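PDB 3P1W: RabGDI protein from Plasmodium falciparum 3D7, which probably acts as a Rab GDP-dissociation inhibitor, retaining Rab GTPases in their GDP-bound state during vesicle transport. Local coordinates for residues Gln325-Ile330 against Lys393-Pro398; Asn389-Glu394 against Val410-Leu415. One frame throughout, in Å; residues are numbered along the deposited sequence.

Contact 1 (Gln325-Ile330 against Lys393-Pro398)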
ATOM      1  N   GLN A 325      -6.658   5.230 -14.036  1.00 18.64           N
ATOM      2  CA  GLN A 325      -5.575   6.116 -13.572  1.00 18.04           C
ATOM      3  C   GLN A 325      -5.705   6.334 -12.071  1.00 16.80           C
ATOM      4  O   GLN A 325      -6.795   6.217 -11.516  1.00 16.74           O
ATOM      5  CB  GLN A 325      -5.646   7.494 -14.263  1.00 18.87           C
ATOM      6  CG  GLN A 325      -5.386   7.482 -15.765  1.00 22.34           C
ATOM      7  CD  GLN A 325      -5.173   8.863 -16.331  1.00 26.99           C
ATOM      8  OE1 GLN A 325      -6.016   9.730 -16.183  1.00 28.16           O
ATOM      9  NE2 GLN A 325      -4.045   9.064 -17.000  1.00 29.86           N
ATOM     10  N   VAL A 326      -4.588   6.680 -11.449  1.00 15.50           N
ATOM     11  CA  VAL A 326      -4.520   7.042 -10.033  1.00 14.70           C
ATOM     12  C   VAL A 326      -3.993   8.484  -9.934  1.00 15.50           C
ATOM     13  O   VAL A 326      -3.146   8.884 -10.739  1.00 16.17           O
ATOM     14  CB  VAL A 326      -3.644   6.055  -9.239  1.00 14.97           C
ATOM     15  CG1 VAL A 326      -2.185   5.927  -9.837  1.00 14.85           C
ATOM     16  CG2 VAL A 326      -3.570   6.495  -7.766  1.00 14.35           C
ATOM     17  N   ILE A 327      -4.530   9.280  -8.987  1.00 14.92           N
ATOM     18  CA  ILE A 327      -3.989  10.586  -8.669  1.00 13.93           C
ATOM     19  C   ILE A 327      -3.474  10.533  -7.250  1.00 13.51           C
ATOM     20  O   ILE A 327      -4.112   9.932  -6.360  1.00 13.05           O
ATOM     21  CB  ILE A 327      -5.045  11.723  -8.883  1.00 14.70           C
ATOM     22  CG1 ILE A 327      -4.439  13.085  -8.534  1.00 15.82           C
ATOM     23  CG2 ILE A 327      -6.363  11.428  -8.088  1.00 13.23           C
ATOM     24  CD1 ILE A 327      -5.317  14.299  -9.029  1.00 19.17           C
ATOM     25  N   ARG A 328      -2.266  11.048  -7.067  1.00 12.89           N
ATOM     26  CA  ARG A 328      -1.691  11.284  -5.760  1.00 13.90           C
ATOM     27  C   ARG A 328      -1.250  12.719  -5.649  1.00 14.30           C
ATOM     28  O   ARG A 328      -0.605  13.256  -6.545  1.00 15.02           O
ATOM     29  CB  ARG A 328      -0.483  10.357  -5.465  1.00 13.61           C
ATOM     30  CG  ARG A 328      -0.817   8.897  -5.496  1.00 13.96           C
ATOM     31  CD  ARG A 328       0.286   8.007  -4.984  1.00 15.57           C
ATOM     32  NE  ARG A 328      -0.133   6.611  -5.098  1.00 14.12           N
ATOM     33  CZ  ARG A 328      -0.031   5.872  -6.218  1.00 16.23           C
ATOM     34  NH1 ARG A 328       0.538   6.362  -7.309  1.00 16.43           N
ATOM     35  NH2 ARG A 328      -0.482   4.634  -6.240  1.00 15.92           N
ATOM     36  N   CYS A 329      -1.635  13.345  -4.540  1.00 14.97           N
ATOM     37  CA  CYS A 329      -1.309  14.726  -4.268  1.00 16.03           C
ATOM     38  C   CYS A 329      -0.564  14.766  -2.958  1.00 17.04           C
ATOM     39  O   CYS A 329      -1.139  14.502  -1.905  1.00 16.09           O
ATOM     40  CB  CYS A 329      -2.580  15.587  -4.164  1.00 16.87           C
ATOM     41  SG  CYS A 329      -2.141  17.355  -4.036  1.00 20.33           S
ATOM     42  N   ILE A 330       0.727  15.074  -3.045  1.00 17.37           N
ATOM     43  CA  ILE A 330       1.583  15.283  -1.893  1.00 18.31           C
ATOM     44  C   ILE A 330       1.479  16.735  -1.445  1.00 18.65           C
ATOM     45  O   ILE A 330       1.699  17.651  -2.245  1.00 18.02           O
ATOM     46  CB  ILE A 330       3.047  14.927  -2.237  1.00 18.23           C
ATOM     47  CG1 ILE A 330       3.156  13.432  -2.594  1.00 18.86           C
ATOM     48  CG2 ILE A 330       3.995  15.337  -1.070  1.00 18.79           C
ATOM     49  CD1 ILE A 330       4.460  13.012  -3.323  1.00 18.31           C
ATOM     50  N   LYS A 393     -10.454  17.855  -9.172  1.00 27.51           N
ATOM     51  CA  LYS A 393     -11.715  18.148  -8.524  1.00 28.26           C
ATOM     52  C   LYS A 393     -12.176  16.981  -7.604  1.00 26.25           C
ATOM     53  O   LYS A 393     -12.752  17.212  -6.543  1.00 24.69           O
ATOM     54  CB  LYS A 393     -12.783  18.470  -9.593  1.00 30.53           C
ATOM     55  CG  LYS A 393     -13.760  19.546  -9.215  1.00 35.62           C
ATOM     56  CD  LYS A 393     -14.415  19.288  -7.870  1.00 38.32           C
ATOM     57  N   GLU A 394     -11.897  15.747  -8.001  1.00 24.47           N
ATOM     58  CA  GLU A 394     -12.274  14.575  -7.199  1.00 23.77           C
ATOM     59  C   GLU A 394     -11.610  14.563  -5.823  1.00 22.75           C
ATOM     60  O   GLU A 394     -12.113  13.929  -4.914  1.00 23.15           O
ATOM     61  CB  GLU A 394     -11.939  13.280  -7.933  1.00 23.81           C
ATOM     62  CG  GLU A 394     -12.697  13.090  -9.238  1.00 25.11           C
ATOM     63  CD  GLU A 394     -12.289  11.838  -9.959  1.00 21.38           C
ATOM     64  OE1 GLU A 394     -12.444  10.744  -9.395  1.00 21.93           O
ATOM     65  OE2 GLU A 394     -11.861  11.937 -11.124  1.00 22.46           O
ATOM     66  N   ILE A 395     -10.461  15.206  -5.689  1.00 20.60           N
ATOM     67  CA  ILE A 395      -9.784  15.260  -4.392  1.00 20.95           C
ATOM     68  C   ILE A 395      -9.970  16.583  -3.647  1.00 21.41           C
ATOM     69  O   ILE A 395      -9.373  16.791  -2.592  1.00 20.51           O
ATOM     70  CB  ILE A 395      -8.298  14.898  -4.502  1.00 19.62           C
ATOM     71  CG1 ILE A 395      -7.530  15.907  -5.354  1.00 21.54           C
ATOM     72  CG2 ILE A 395      -8.175  13.460  -5.025  1.00 20.85           C
ATOM     73  CD1 ILE A 395      -5.988  15.761  -5.209  1.00 21.83           C
ATOM     74  N   GLU A 396     -10.856  17.432  -4.144  1.00 23.53           N
ATOM     75  CA  GLU A 396     -11.109  18.730  -3.497  1.00 24.71           C
ATOM     76  C   GLU A 396     -11.592  18.585  -2.061  1.00 23.76           C
ATOM     77  O   GLU A 396     -11.009  19.196  -1.154  1.00 22.79           O
ATOM     78  CB  GLU A 396     -12.077  19.562  -4.355  1.00 26.61           C
ATOM     79  CG  GLU A 396     -12.404  20.921  -3.829  1.00 31.62           C
ATOM     80  CD  GLU A 396     -13.420  21.636  -4.722  1.00 36.45           C
ATOM     81  OE1 GLU A 396     -14.556  21.828  -4.273  1.00 42.75           O
ATOM     82  OE2 GLU A 396     -13.085  21.963  -5.874  1.00 41.08           O
ATOM     83  N   LYS A 397     -12.603  17.748  -1.820  1.00 23.32           N
ATOM     84  CA  LYS A 397     -13.138  17.584  -0.461  0.50 23.72           C
ATOM     85  C   LYS A 397     -12.107  16.947   0.475  1.00 22.74           C
ATOM     86  O   LYS A 397     -11.887  17.418   1.585  1.00 23.00           O
ATOM     87  CB  LYS A 397     -14.462  16.799  -0.463  0.50 24.54           C
ATOM     88  CG  LYS A 397     -15.385  17.166   0.694  0.50 25.16           C
ATOM     89  N   PRO A 398     -11.419  15.876   0.026  1.00 21.57           N
ATOM     90  CA  PRO A 398     -10.358  15.371   0.877  1.00 20.61           C
ATOM     91  C   PRO A 398      -9.288  16.400   1.241  1.00 20.36           C
ATOM     92  O   PRO A 398      -8.814  16.436   2.383  1.00 19.99           O
ATOM     93  CB  PRO A 398      -9.740  14.239   0.035  1.00 21.14           C
ATOM     94  CG  PRO A 398     -10.858  13.784  -0.842  1.00 20.73           C
ATOM     95  CD  PRO A 398     -11.686  15.004  -1.120  1.00 21.78           C
TER
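Glu394 OE1, gripped by a salt bridge from Arg357 NH2 and a hydrogen bond from Glu387 N, ties down the turn from which Ile395 reaches across to Ile327 and Cys329. OE2 of the same carboxylate pairs with Thr388 OG1, so both oxygens are engaged. Between the segments themselves the contact is wholly apolar. Ile395 and Ile327 meet tip to tip, with Ile327 CG2 4.1 Å from Ile395 CG2. The ends of their longer branches meet, Ile327 CD1 lying 4.1 Å from Ile395 CD1. Residues 393-398 belong to the connection between strands 378-385 and 405-418, which run parallel with antiparallel strand 320-333 between them, a split beta-alpha-beta crossover. Ile395 links the two short helices of this connection and is the N-cap residue of the second, while Glu396 N donates to Lys393 O at 3.1 Å. Ile395 CG1 sits between the backbone N and the carbonyl carbon (chi1 64°), directing CD1 onto the strand. That methyl lies 3.6 Å from Cys329 CB, whereas SG stays 4.3 Å from Ile395 CD1, making the beta carbon the nearer part of the cysteine. Ile395 also packs on Val382 of strand 378-385, and all three touching residues are buried.

Contact 2 (Asn389-Glu394 against Val410-Leu415)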
ATOM      1  N   ASN A 389     -13.379  13.190 -15.658  0.50 24.35           N
ATOM      2  CA  ASN A 389     -12.567  14.036 -16.540  0.50 25.03           C
ATOM      3  C   ASN A 389     -11.664  15.010 -15.802  0.50 25.55           C
ATOM      4  O   ASN A 389     -10.717  15.534 -16.401  0.50 25.65           O
ATOM      5  CB  ASN A 389     -13.448  14.772 -17.601  0.50 25.91           C
ATOM      6  CG  ASN A 389     -14.366  15.886 -17.019  0.50 25.13           C
ATOM      7  OD1 ASN A 389     -14.599  15.987 -15.825  0.50 20.74           O
ATOM      8  ND2 ASN A 389     -14.915  16.699 -17.910  0.50 24.16           N
ATOM      9  N   ASN A 390     -11.915  15.203 -14.506  1.00 25.84           N
ATOM     10  CA  ASN A 390     -11.245  16.223 -13.691  1.00 26.81           C
ATOM     11  C   ASN A 390     -10.824  15.689 -12.327  1.00 25.52           C
ATOM     12  O   ASN A 390     -11.444  15.980 -11.301  1.00 24.38           O
ATOM     13  CB  ASN A 390     -12.117  17.478 -13.533  1.00 28.03           C
ATOM     14  CG  ASN A 390     -11.331  18.671 -12.957  1.00 32.24           C
ATOM     15  OD1 ASN A 390     -10.259  18.506 -12.365  1.00 32.50           O
ATOM     16  ND2 ASN A 390     -11.891  19.862 -13.090  1.00 32.49           N
ATOM     17  N   PRO A 391      -9.743  14.889 -12.306  1.00 25.84           N
ATOM     18  CA  PRO A 391      -9.313  14.243 -11.060  1.00 25.67           C
ATOM     19  C   PRO A 391      -8.930  15.203  -9.944  1.00 25.22           C
ATOM     20  O   PRO A 391      -9.124  14.919  -8.759  1.00 23.89           O
ATOM     21  CB  PRO A 391      -8.087  13.422 -11.485  1.00 25.83           C
ATOM     22  CG  PRO A 391      -7.989  13.470 -12.930  1.00 26.94           C
ATOM     23  CD  PRO A 391      -9.000  14.423 -13.490  1.00 26.58           C
ATOM     24  N   ILE A 392      -8.367  16.352 -10.292  1.00 25.81           N
ATOM     25  CA  ILE A 392      -8.077  17.348  -9.269  1.00 27.25           C
ATOM     26  C   ILE A 392      -9.327  17.745  -8.476  1.00 27.22           C
ATOM     27  O   ILE A 392      -9.274  17.921  -7.242  1.00 25.60           O
ATOM     28  CB  ILE A 392      -7.392  18.600  -9.885  1.00 28.96           C
ATOM     29  CG1 ILE A 392      -5.961  18.251 -10.249  1.00 31.98           C
ATOM     30  CG2 ILE A 392      -7.388  19.755  -8.897  1.00 32.36           C
ATOM     31  CD1 ILE A 392      -5.116  18.067  -9.048  1.00 36.25           C
ATOM     32  N   LYS A 393     -10.454  17.855  -9.172  1.00 27.51           N
ATOM     33  CA  LYS A 393     -11.715  18.148  -8.524  1.00 28.26           C
ATOM     34  C   LYS A 393     -12.176  16.981  -7.604  1.00 26.25           C
ATOM     35  O   LYS A 393     -12.752  17.212  -6.543  1.00 24.69           O
ATOM     36  CB  LYS A 393     -12.783  18.470  -9.593  1.00 30.53           C
ATOM     37  CG  LYS A 393     -13.760  19.546  -9.215  1.00 35.62           C
ATOM     38  CD  LYS A 393     -14.415  19.288  -7.870  1.00 38.32           C
ATOM     39  N   GLU A 394     -11.897  15.747  -8.001  1.00 24.47           N
ATOM     40  CA  GLU A 394     -12.274  14.575  -7.199  1.00 23.77           C
ATOM     41  C   GLU A 394     -11.610  14.563  -5.823  1.00 22.75           C
ATOM     42  O   GLU A 394     -12.113  13.929  -4.914  1.00 23.15           O
ATOM     43  CB  GLU A 394     -11.939  13.280  -7.933  1.00 23.81           C
ATOM     44  CG  GLU A 394     -12.697  13.090  -9.238  1.00 25.11           C
ATOM     45  CD  GLU A 394     -12.289  11.838  -9.959  1.00 21.38           C
ATOM     46  OE1 GLU A 394     -12.444  10.744  -9.395  1.00 21.93           O
ATOM     47  OE2 GLU A 394     -11.861  11.937 -11.124  1.00 22.46           O
ATOM     48  N   VAL A 410       1.364  17.148  -7.488  1.00 18.71           N
ATOM     49  CA  VAL A 410       0.364  16.260  -8.030  1.00 18.41           C
ATOM     50  C   VAL A 410       0.922  15.372  -9.128  1.00 18.27           C
ATOM     51  O   VAL A 410       1.649  15.855 -10.012  1.00 17.72           O
ATOM     52  CB  VAL A 410      -0.799  17.021  -8.658  1.00 19.44           C
ATOM     53  CG1 VAL A 410      -1.797  16.012  -9.239  1.00 21.17           C
ATOM     54  CG2 VAL A 410      -1.473  17.933  -7.622  1.00 22.14           C
ATOM     55  N   LYS A 411       0.620  14.074  -9.066  1.00 16.75           N
ATOM     56  CA  LYS A 411       1.036  13.119 -10.102  1.00 16.59           C
ATOM     57  C   LYS A 411      -0.138  12.215 -10.454  1.00 16.48           C
ATOM     58  O   LYS A 411      -0.759  11.591  -9.577  1.00 15.24           O
ATOM     59  CB  LYS A 411       2.233  12.266  -9.653  1.00 16.34           C
ATOM     60  CG  LYS A 411       2.808  11.397 -10.740  1.00 17.15           C
ATOM     61  CD  LYS A 411       4.067  10.697 -10.227  1.00 20.07           C
ATOM     62  CE  LYS A 411       4.672   9.785 -11.292  1.00 23.77           C
ATOM     63  NZ  LYS A 411       5.920   9.202 -10.766  1.00 24.90           N
ATOM     64  N   ILE A 412      -0.464  12.186 -11.738  1.00 16.22           N
ATOM     65  CA  ILE A 412      -1.487  11.302 -12.248  1.00 17.00           C
ATOM     66  C   ILE A 412      -0.829  10.220 -13.098  1.00 17.44           C
ATOM     67  O   ILE A 412      -0.008  10.523 -13.993  1.00 17.65           O
ATOM     68  CB  ILE A 412      -2.537  12.069 -13.063  1.00 17.52           C
ATOM     69  CG1 ILE A 412      -3.256  13.089 -12.180  1.00 19.02           C
ATOM     70  CG2 ILE A 412      -3.555  11.078 -13.691  1.00 19.18           C
ATOM     71  CD1 ILE A 412      -4.052  14.172 -12.994  1.00 23.56           C
ATOM     72  N   SER A 413      -1.106   8.968 -12.775  1.00 17.33           N
ATOM     73  CA  SER A 413      -0.432   7.832 -13.422  1.00 18.41           C
ATOM     74  C   SER A 413      -1.449   6.836 -13.998  1.00 18.75           C
ATOM     75  O   SER A 413      -2.513   6.590 -13.397  1.00 16.48           O
ATOM     76  CB  SER A 413       0.464   7.110 -12.411  1.00 18.56           C
ATOM     77  OG  SER A 413       1.455   7.967 -11.855  1.00 19.82           O
ATOM     78  N   ASP A 414      -1.091   6.204 -15.125  1.00 18.30           N
ATOM     79  CA  ASP A 414      -1.899   5.129 -15.673  1.00 18.60           C
ATOM     80  C   ASP A 414      -1.745   3.882 -14.810  1.00 18.15           C
ATOM     81  O   ASP A 414      -0.670   3.607 -14.276  1.00 17.95           O
ATOM     82  CB  ASP A 414      -1.515   4.819 -17.135  1.00 20.08           C
ATOM     83  CG  ASP A 414      -1.825   5.949 -18.094  1.00 22.99           C
ATOM     84  OD1 ASP A 414      -2.786   6.716 -17.913  1.00 24.21           O
ATOM     85  OD2 ASP A 414      -1.072   6.066 -19.073  1.00 27.21           O
ATOM     86  N   LEU A 415      -2.838   3.156 -14.640  1.00 17.76           N
ATOM     87  CA  LEU A 415      -2.867   1.887 -13.920  1.00 18.31           C
ATOM     88  C   LEU A 415      -2.943   0.745 -14.913  1.00 19.10           C
ATOM     89  O   LEU A 415      -3.898   0.668 -15.711  1.00 19.78           O
ATOM     90  CB  LEU A 415      -4.090   1.796 -12.997  1.00 18.07           C
ATOM     91  CG  LEU A 415      -4.165   2.782 -11.831  1.00 19.12           C
ATOM     92  CD1 LEU A 415      -5.541   2.725 -11.127  1.00 17.40           C
ATOM     93  CD2 LEU A 415      -3.004   2.525 -10.840  1.00 18.96           C
TER
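Ile392 and Val410 pack a short helix, 391-394, against strand 405-418 within a split beta-alpha-beta crossover, at the exposed end of the apolar layer over the sheet. Ile392 approaches the strand stepwise along its longer branch. Ile392 CB is still remote, 6.2 Å from Val410 CG1, and CG2 takes the position opposite the backbone N. Ile392 CG1 leaves CB on the other branch and closes to 4.8 Å from Val410 CG1. A bend at chi2 (-71°) then carries Ile392 CD1 between the two valine methyls, where it is 3.9 Å from both Val410 CG1 and Val410 CG2. The side chains meet at a slant, and Ile392 also leans on Ile327 of the neighbouring strand. Next to this pair, Pro391 and Ile412 cross at about a right angle: the isoleucine extends its terminal methyl to the pyrrolidine ring, with Ile412 CD1 4.0 Å from Pro391 CG. The helix start is fixed by Asn390, the N-cap residue, whose carbonyl groups in both main chain and side chain receive Lys393 N, the main-chain bond being weak. The side-chain capping bond spans 3.3 Å from Lys393 N to Asn390 OD1, and the donor stands above the amide plane, 63° out of it.

Contacts 1 and 2 are successive parts of one apolar layer, their centres about 6 Å apart. The chain leads from helix 391-394, which serves contact 2, directly into Ile395 of contact 1, with Lys393 and Glu394 common to both. On the sheet side, strands 320-333 and 405-418 are antiparallel neighbours, joined among other bonds by Val326 N to Ser413 O at 2.8 Å. Gln325 NE2 to Asp414 OD1, a probable hydrogen bond of 2.8 Å, adds a side-chain tie. Ile327 connects the two contacts, since it also touches Pro391, Ile392 and Ile412. Contact 1 is buried, whereas contact 2 lies at the surface.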